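Local coordinates for protein nicotinate phosphoribosyltransferase (Vibrio cholerae, PDB 4HL7) that probably catalyses the ATP-dependent joining of nicotinate to phosphoribosyl diphosphate, giving nicotinate mononucleotide on the route to NAD(+), at residues His32-Val37 / Gly123-Thr128; Arg174-Phe179 / Gln331-Cys336; Asn278-His283 / Ala307-Leu312. One frame throughout, in Å; residues are numbered along the deposited sequence.

Contact 1 (His32-Val37 / Gly123-Thr128); sequences HFYPDV and GSWRDT
V37 and W125 meet through backbone and side chain together. The amide N of W125 donates to V37 O at 2.9 Å, with a nearly straight N-H...O angle of 174°. The same carbonyl also takes a CA-H...O contact from S124. Beside this bond V37 CG1 packs on W125 CE3 at 3.8 Å, and one atom further round the indole, CZ3 lies 3.9 Å from Y34 CD1. W125 CG stands anti to its backbone N (chi1 -162°), and the W125 side chain lies side by side with those of Y34 and V37, pointing the same way. Y34 to V37 form a type I beta turn between helix 21-33 and strand 38-46, while S124 is the N-cap of the short helix 125-128 that follows strand 116-122; the contact therefore joins the entry of one strand to the exit of its antiparallel neighbour in the N-terminal domain. S124 OG accepts from D127 N at 3.0 Å as the capping bond. Water 1 donates to Y34 O and V37 O and accepts from R126 N, bridging turn and helix start. Further out, W125 NE1 bonds E233 OE1, and Y34 OH bonds H238 NE2 and R254 NH1.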
# COMPACT_ATOMS: atom_id res chain seq x y z
N HIS A 32 17.50 -11.17 0.36
CA HIS A 32 18.78 -11.12 -0.31
C HIS A 32 19.79 -10.27 0.41
O HIS A 32 20.94 -10.71 0.66
CB HIS A 32 18.57 -10.62 -1.75
CG HIS A 32 19.82 -10.69 -2.58
ND1 HIS A 32 20.23 -11.84 -3.18
CD2 HIS A 32 20.79 -9.72 -2.85
CE1 HIS A 32 21.40 -11.61 -3.82
NE2 HIS A 32 21.76 -10.32 -3.59
N PHE A 33 19.41 -9.05 0.80
CA PHE A 33 20.38 -8.04 1.31
C PHE A 33 20.43 -7.96 2.85
O PHE A 33 21.43 -7.49 3.42
CB PHE A 33 20.05 -6.63 0.73
CG PHE A 33 20.49 -6.45 -0.71
CD1 PHE A 33 21.82 -6.61 -1.05
CD2 PHE A 33 19.58 -6.02 -1.70
CE1 PHE A 33 22.24 -6.44 -2.36
CE2 PHE A 33 19.98 -5.83 -3.02
CZ PHE A 33 21.32 -6.04 -3.34
N TYR A 34 19.30 -8.25 3.49
CA TYR A 34 19.07 -7.86 4.90
C TYR A 34 18.43 -9.01 5.69
O TYR A 34 17.51 -8.80 6.46
CB TYR A 34 18.16 -6.58 4.99
CG TYR A 34 18.70 -5.44 4.19
CD1 TYR A 34 17.91 -4.82 3.21
CD2 TYR A 34 19.98 -4.95 4.44
CE1 TYR A 34 18.45 -3.80 2.40
CE2 TYR A 34 20.55 -3.95 3.66
CZ TYR A 34 19.74 -3.37 2.66
OH TYR A 34 20.26 -2.34 1.89
N PRO A 35 18.98 -10.19 5.56
CA PRO A 35 18.39 -11.35 6.25
C PRO A 35 18.37 -11.28 7.80
O PRO A 35 17.59 -12.03 8.41
CB PRO A 35 19.31 -12.51 5.79
CG PRO A 35 20.61 -11.85 5.53
CD PRO A 35 20.22 -10.55 4.84
N ASP A 36 19.24 -10.49 8.42
CA ASP A 36 19.29 -10.38 9.89
C ASP A 36 18.83 -9.00 10.39
O ASP A 36 19.05 -8.65 11.52
CB ASP A 36 20.68 -10.67 10.42
CG ASP A 36 21.03 -12.15 10.33
OD1 ASP A 36 20.28 -12.99 10.90
OD2 ASP A 36 22.07 -12.48 9.71
N VAL A 37 18.23 -8.20 9.52
CA VAL A 37 17.72 -6.90 9.98
C VAL A 37 16.39 -7.08 10.70
O VAL A 37 15.55 -7.83 10.22
CB VAL A 37 17.56 -5.99 8.76
CG1 VAL A 37 16.69 -4.76 9.06
CG2 VAL A 37 18.97 -5.58 8.26
N GLY A 123 10.03 -8.33 14.71
CA GLY A 123 10.79 -9.54 14.34
C GLY A 123 11.75 -9.20 13.25
O GLY A 123 12.04 -8.00 13.00
N SER A 124 12.25 -10.22 12.55
CA SER A 124 13.05 -9.90 11.37
C SER A 124 12.18 -9.22 10.33
O SER A 124 10.99 -9.48 10.20
CB SER A 124 13.73 -11.13 10.75
OG SER A 124 12.83 -11.97 10.10
N TRP A 125 12.79 -8.36 9.56
CA TRP A 125 12.09 -7.69 8.46
C TRP A 125 11.58 -8.71 7.47
O TRP A 125 10.41 -8.65 7.06
CB TRP A 125 13.08 -6.70 7.84
CG TRP A 125 12.45 -5.63 7.01
CD1 TRP A 125 11.09 -5.30 6.87
CD2 TRP A 125 13.18 -4.65 6.22
NE1 TRP A 125 10.96 -4.18 6.02
CE2 TRP A 125 12.17 -3.75 5.62
CE3 TRP A 125 14.52 -4.42 5.96
CZ2 TRP A 125 12.54 -2.71 4.77
CZ3 TRP A 125 14.88 -3.33 5.12
CH2 TRP A 125 13.91 -2.51 4.54
N ARG A 126 12.41 -9.73 7.14
CA ARG A 126 11.95 -10.75 6.18
C ARG A 126 10.71 -11.54 6.72
O ARG A 126 9.82 -11.85 5.99
CB ARG A 126 13.07 -11.72 5.88
CG ARG A 126 12.73 -12.79 4.82
CD ARG A 126 13.55 -14.05 5.10
NE ARG A 126 13.40 -15.05 4.04
CZ ARG A 126 12.62 -16.12 4.10
NH1 ARG A 126 11.95 -16.44 5.20
NH2 ARG A 126 12.58 -16.90 3.03
N ASP A 127 10.69 -11.84 7.99
CA ASP A 127 9.65 -12.68 8.56
C ASP A 127 8.37 -11.95 8.96
O ASP A 127 7.32 -12.61 9.20
CB ASP A 127 10.21 -13.48 9.67
CG ASP A 127 11.31 -14.47 9.14
OD1 ASP A 127 11.99 -15.00 9.95
OD2 ASP A 127 11.47 -14.62 7.91
N THR A 128 8.44 -10.63 8.98
CA THR A 128 7.27 -9.81 9.43
C THR A 128 6.68 -8.96 8.31
O THR A 128 5.58 -8.41 8.48
CB THR A 128 7.56 -8.92 10.65
OG1 THR A 128 8.59 -7.97 10.36
CG2 THR A 128 7.94 -9.78 11.91
O HOH W 1 15.27 -9.50 7.93

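Contact 2 (Arg174-Phe179 / Gln331-Cys336); sequences RGINNF and QALELC
L333 and C336, one helical turn apart, present the surface of helix 329-339 on which I176, N178 and F179 settle, with R174 lying over L333. Followed outward, L333 starts with CB, which is 3.6 Å from R174 NH2 and also touches I176 CD1. Its two methyls then divide the work: CD1 lies over one face of the R174 guanidinium, whereas CD2 meets I176 CD1 on one hand and F179 CD1, at 3.9 Å, on the other. The phenyl ring is approached in its own plane by A332 CB, 4.0 Å from F179 CE1. C336 SG is also at that ring's edge, 5.5 Å from the centroid and 85° off the ring normal, a Cys sulfur-aromatic contact. C336 CB packs against I176 CG2 at 3.7 Å.

The one direct hydrogen bond between the segments comes from N178. Its CG sits between the backbone N and the carbonyl carbon (chi1 62°); from the amide beyond, N178 ND2 donates to C336 O at 3.0 Å with an N-H...O angle of 163°, the acceptor lying in the amide plane.

In the fold, residues 174-179 lead from helix 155-174 to strand 181-183 of the parallel sheet, and G175, with positive phi, ends that helix in a Schellman motif. L167 and I171 of the same helix touch F179, while F347 of strand 344-349 backs A332 and C336.

R174 NH1 forms a salt bridge with E170 of helix 155-174, and NH2 one with E337 of helix 329-339. Chemically, the contact thus grades from apolar side chains around F179 to a paired charge laid over L333, where the two carboxylates would be expected to offset the arginine's charge.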
# COMPACT_ATOMS: atom_id res chain seq x y z
N ARG A 174 -16.02 12.70 -23.44
CA ARG A 174 -14.85 13.56 -23.43
C ARG A 174 -13.76 12.99 -24.30
O ARG A 174 -12.70 13.60 -24.44
CB ARG A 174 -14.37 13.79 -21.99
CG ARG A 174 -15.31 14.75 -21.21
CD ARG A 174 -15.48 14.34 -19.73
NE ARG A 174 -14.26 14.55 -18.97
CZ ARG A 174 -14.18 14.44 -17.63
NH1 ARG A 174 -15.27 14.08 -16.92
NH2 ARG A 174 -13.02 14.64 -17.04
N GLY A 175 -14.01 11.83 -24.90
CA GLY A 175 -13.05 11.24 -25.85
C GLY A 175 -11.72 10.87 -25.17
O GLY A 175 -10.61 11.09 -25.74
N ILE A 176 -11.81 10.37 -23.94
CA ILE A 176 -10.62 10.00 -23.16
C ILE A 176 -10.11 8.61 -23.59
O ILE A 176 -10.84 7.64 -23.59
CB ILE A 176 -10.91 10.09 -21.63
CG1 ILE A 176 -11.16 11.54 -21.22
CG2 ILE A 176 -9.76 9.45 -20.78
CD1 ILE A 176 -11.85 11.68 -19.87
N ASN A 177 -8.84 8.51 -23.96
CA ASN A 177 -8.35 7.24 -24.45
C ASN A 177 -7.22 6.67 -23.59
O ASN A 177 -6.62 5.64 -23.94
CB ASN A 177 -7.94 7.35 -25.92
CG ASN A 177 -6.82 8.33 -26.12
OD1 ASN A 177 -5.99 8.55 -25.24
ND2 ASN A 177 -6.78 8.95 -27.30
N ASN A 178 -6.98 7.30 -22.43
CA ASN A 178 -5.84 6.93 -21.56
C ASN A 178 -6.24 6.55 -20.12
O ASN A 178 -5.40 6.54 -19.20
CB ASN A 178 -4.69 8.00 -21.55
CG ASN A 178 -5.13 9.38 -20.99
OD1 ASN A 178 -6.31 9.75 -21.10
ND2 ASN A 178 -4.19 10.17 -20.55
N PHE A 179 -7.53 6.21 -19.92
CA PHE A 179 -7.93 5.75 -18.58
C PHE A 179 -7.36 4.32 -18.36
O PHE A 179 -7.50 3.43 -19.23
CB PHE A 179 -9.46 5.74 -18.42
CG PHE A 179 -9.92 5.19 -17.08
CD1 PHE A 179 -9.78 5.97 -15.89
CD2 PHE A 179 -10.41 3.91 -16.98
CE1 PHE A 179 -10.15 5.44 -14.65
CE2 PHE A 179 -10.85 3.39 -15.74
CZ PHE A 179 -10.69 4.16 -14.58
N GLN A 331 -11.86 12.19 -10.19
CA GLN A 331 -10.46 12.65 -10.07
C GLN A 331 -9.54 12.02 -11.18
O GLN A 331 -8.67 12.69 -11.78
CB GLN A 331 -9.93 12.27 -8.70
CG GLN A 331 -10.42 13.10 -7.51
CD GLN A 331 -9.72 12.65 -6.19
OE1 GLN A 331 -8.51 12.75 -6.07
NE2 GLN A 331 -10.48 12.13 -5.25
N ALA A 332 -9.75 10.75 -11.45
CA ALA A 332 -8.90 10.02 -12.38
C ALA A 332 -9.11 10.61 -13.78
O ALA A 332 -8.12 10.93 -14.48
CB ALA A 332 -9.22 8.55 -12.34
N LEU A 333 -10.38 10.86 -14.15
CA LEU A 333 -10.64 11.39 -15.52
C LEU A 333 -10.01 12.76 -15.72
O LEU A 333 -9.51 13.09 -16.81
CB LEU A 333 -12.12 11.39 -15.87
CG LEU A 333 -12.79 10.00 -15.95
CD1 LEU A 333 -14.30 10.09 -16.33
CD2 LEU A 333 -12.04 9.02 -16.87
N GLU A 334 -10.05 13.59 -14.69
CA GLU A 334 -9.39 14.90 -14.73
C GLU A 334 -7.88 14.76 -14.98
O GLU A 334 -7.26 15.57 -15.73
CB GLU A 334 -9.62 15.65 -13.40
CG GLU A 334 -9.11 17.06 -13.39
CD GLU A 334 -9.24 17.74 -12.02
OE1 GLU A 334 -9.19 18.98 -12.03
OE2 GLU A 334 -9.35 17.04 -10.97
N LEU A 335 -7.28 13.79 -14.30
CA LEU A 335 -5.83 13.53 -14.47
C LEU A 335 -5.57 13.00 -15.87
O LEU A 335 -4.55 13.36 -16.47
CB LEU A 335 -5.33 12.58 -13.37
CG LEU A 335 -5.13 13.39 -12.07
CD1 LEU A 335 -5.03 12.42 -10.88
CD2 LEU A 335 -3.91 14.29 -12.09
N CYS A 336 -6.51 12.16 -16.39
CA CYS A 336 -6.38 11.65 -17.78
C CYS A 336 -6.25 12.80 -18.79
O CYS A 336 -5.38 12.78 -19.65
CB CYS A 336 -7.58 10.83 -18.19
SG CYS A 336 -7.68 9.20 -17.42

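Contact 3 (Asn278-His283 / Ala307-Leu312); sequences NDFNRH and AHYQQL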
# COMPACT_ATOMS: atom_id res chain seq x y z
N ASN A 278 16.64 15.25 -6.32
CA ASN A 278 18.08 15.30 -6.15
C ASN A 278 18.75 13.94 -6.14
O ASN A 278 19.93 13.83 -6.48
CB ASN A 278 18.49 16.04 -4.87
CG ASN A 278 18.25 17.52 -4.98
OD1 ASN A 278 18.09 18.05 -6.10
ND2 ASN A 278 18.20 18.20 -3.82
N ASP A 279 18.00 12.91 -5.76
CA ASP A 279 18.57 11.55 -5.76
C ASP A 279 18.37 10.81 -7.08
O ASP A 279 19.13 9.89 -7.41
CB ASP A 279 17.96 10.71 -4.58
CG ASP A 279 18.53 11.13 -3.21
OD1 ASP A 279 19.65 11.71 -3.12
OD2 ASP A 279 17.84 10.89 -2.22
N PHE A 280 17.35 11.19 -7.82
CA PHE A 280 16.85 10.38 -8.96
C PHE A 280 17.65 10.79 -10.19
O PHE A 280 17.14 11.51 -11.06
CB PHE A 280 15.35 10.63 -9.12
CG PHE A 280 14.59 9.55 -9.92
CD1 PHE A 280 14.74 8.18 -9.65
CD2 PHE A 280 13.67 9.94 -10.89
CE1 PHE A 280 14.03 7.23 -10.38
CE2 PHE A 280 12.97 9.00 -11.64
CZ PHE A 280 13.12 7.63 -11.35
N ASN A 281 18.94 10.36 -10.24
CA ASN A 281 19.82 10.79 -11.31
C ASN A 281 19.51 10.09 -12.66
O ASN A 281 18.58 9.28 -12.80
CB ASN A 281 21.27 10.58 -10.89
CG ASN A 281 21.58 9.15 -10.57
OD1 ASN A 281 21.20 8.26 -11.30
ND2 ASN A 281 22.29 8.92 -9.46
N ARG A 282 20.29 10.42 -13.67
CA ARG A 282 19.93 10.03 -15.00
C ARG A 282 19.94 8.49 -15.11
O ARG A 282 19.03 7.88 -15.74
CB ARG A 282 20.91 10.69 -16.03
CG ARG A 282 20.45 10.48 -17.47
CD ARG A 282 21.24 11.28 -18.53
NE ARG A 282 22.45 10.56 -18.79
CZ ARG A 282 22.50 9.51 -19.63
NH1 ARG A 282 23.64 8.85 -19.79
NH2 ARG A 282 21.37 9.15 -20.28
N HIS A 283 20.91 7.85 -14.45
CA HIS A 283 21.01 6.38 -14.54
C HIS A 283 19.80 5.73 -13.85
O HIS A 283 19.17 4.85 -14.45
CB HIS A 283 22.37 5.89 -14.07
CG HIS A 283 23.56 6.39 -14.94
ND1 HIS A 283 24.77 6.71 -14.41
CD2 HIS A 283 23.63 6.73 -16.28
CE1 HIS A 283 25.60 7.09 -15.38
NE2 HIS A 283 24.90 7.14 -16.54
N ALA A 307 9.12 17.52 -16.16
CA ALA A 307 10.26 18.47 -16.36
C ALA A 307 11.62 17.82 -15.99
O ALA A 307 12.69 18.11 -16.59
CB ALA A 307 10.05 19.74 -15.55
N HIS A 308 11.60 16.98 -14.96
CA HIS A 308 12.82 16.30 -14.54
C HIS A 308 13.30 15.33 -15.60
O HIS A 308 14.50 15.32 -15.96
CB HIS A 308 12.58 15.59 -13.21
CG HIS A 308 13.81 14.92 -12.66
ND1 HIS A 308 14.80 15.61 -12.08
CD2 HIS A 308 14.13 13.56 -12.51
CE1 HIS A 308 15.75 14.74 -11.64
NE2 HIS A 308 15.33 13.50 -11.92
N TYR A 309 12.38 14.48 -16.11
CA TYR A 309 12.73 13.58 -17.20
C TYR A 309 13.35 14.36 -18.39
O TYR A 309 14.42 13.98 -18.93
CB TYR A 309 11.52 12.83 -17.66
CG TYR A 309 11.15 11.68 -16.69
CD1 TYR A 309 12.13 10.76 -16.20
CD2 TYR A 309 9.80 11.42 -16.39
CE1 TYR A 309 11.75 9.66 -15.42
CE2 TYR A 309 9.44 10.35 -15.57
CZ TYR A 309 10.40 9.50 -15.09
OH TYR A 309 10.00 8.44 -14.31
N GLN A 310 12.68 15.45 -18.77
CA GLN A 310 13.09 16.25 -19.94
C GLN A 310 14.47 16.87 -19.71
O GLN A 310 15.26 16.89 -20.65
CB GLN A 310 12.03 17.29 -20.27
CG GLN A 310 10.71 16.68 -20.72
CD GLN A 310 9.63 17.70 -20.90
OE1 GLN A 310 9.55 18.70 -20.16
NE2 GLN A 310 8.79 17.47 -21.86
N GLN A 311 14.78 17.33 -18.48
CA GLN A 311 16.07 17.91 -18.16
C GLN A 311 17.16 16.84 -18.31
O GLN A 311 18.30 17.12 -18.67
CB GLN A 311 16.07 18.48 -16.71
CG GLN A 311 17.45 18.97 -16.24
N LEU A 312 16.79 15.60 -18.04
CA LEU A 312 17.72 14.47 -18.11
C LEU A 312 17.72 13.80 -19.52
O LEU A 312 18.43 12.81 -19.74
CB LEU A 312 17.35 13.43 -17.04
CG LEU A 312 17.54 13.82 -15.57
CD1 LEU A 312 17.17 12.64 -14.72
CD2 LEU A 312 18.98 14.24 -15.31
O HOH W 2 18.87 10.19 -20.63
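The break between helices 273-279 and 282-287 is an inverse gamma turn centred on F280, and it meets the C-terminal end of helix 298-311 through H308, Y309 and L312. H308 NE2 donates to F280 O at 2.8 Å with an N-H...O angle of 161°. The acceptor lies in the imidazole plane and the donor in the carbonyl plane. H308 CG is anti to its backbone N (chi1 -177°), and the ring beyond it carries NE2 to the carbonyl. A hydrogen on NE2 follows from this bond. Next to it, F280 CD2 lies 4.0 Å from H308 CD2, which sits at the phenyl edge, and F280 CE2 comes equally near Y309 CE1.

Both segments belong to the part of the chain that carries the parallel sheet: helix 282-287 leads into strand 290-293, and helix 298-311 follows that strand on the way to strand 320-323. L312, just beyond the helix, puts CD1 3.8 Å from F280 O and equally close to R282 CA, while CG covers one face of the H308 ring, offset toward its rim. R282 CD passes 3.4 Å from L312 O. Water 2 connects the same two residues, accepting from R282 NH2 at 2.7 Å and donating to L312 O. In the second shell, N281 OD1 accepts from L284 N at the start of helix 282-287, and A285 of that helix touches F280, Y309 and L312.

From the N terminus, contact 1 is the first to close: residues 32-37 lead into strand 38-46, and, with 85 residues between, the corner and short helix after strand 116-122 return to them, all within the N-terminal domain. Contact 2 opens only after this, at the end of helix 155-174, and closes at helix 329-339 with 151 residues between its segments, bracketing much of the parallel sheet. Contact 3 is nested inside that loop with just 23 residues between its segments, bringing the helices before and after strand 290-293 together. No loops cross. Contacts 1 and 2 lie on opposite sides of the chain's centre, their centres 41 Å apart; contact 3 has its nearest atoms about 14 Å from each.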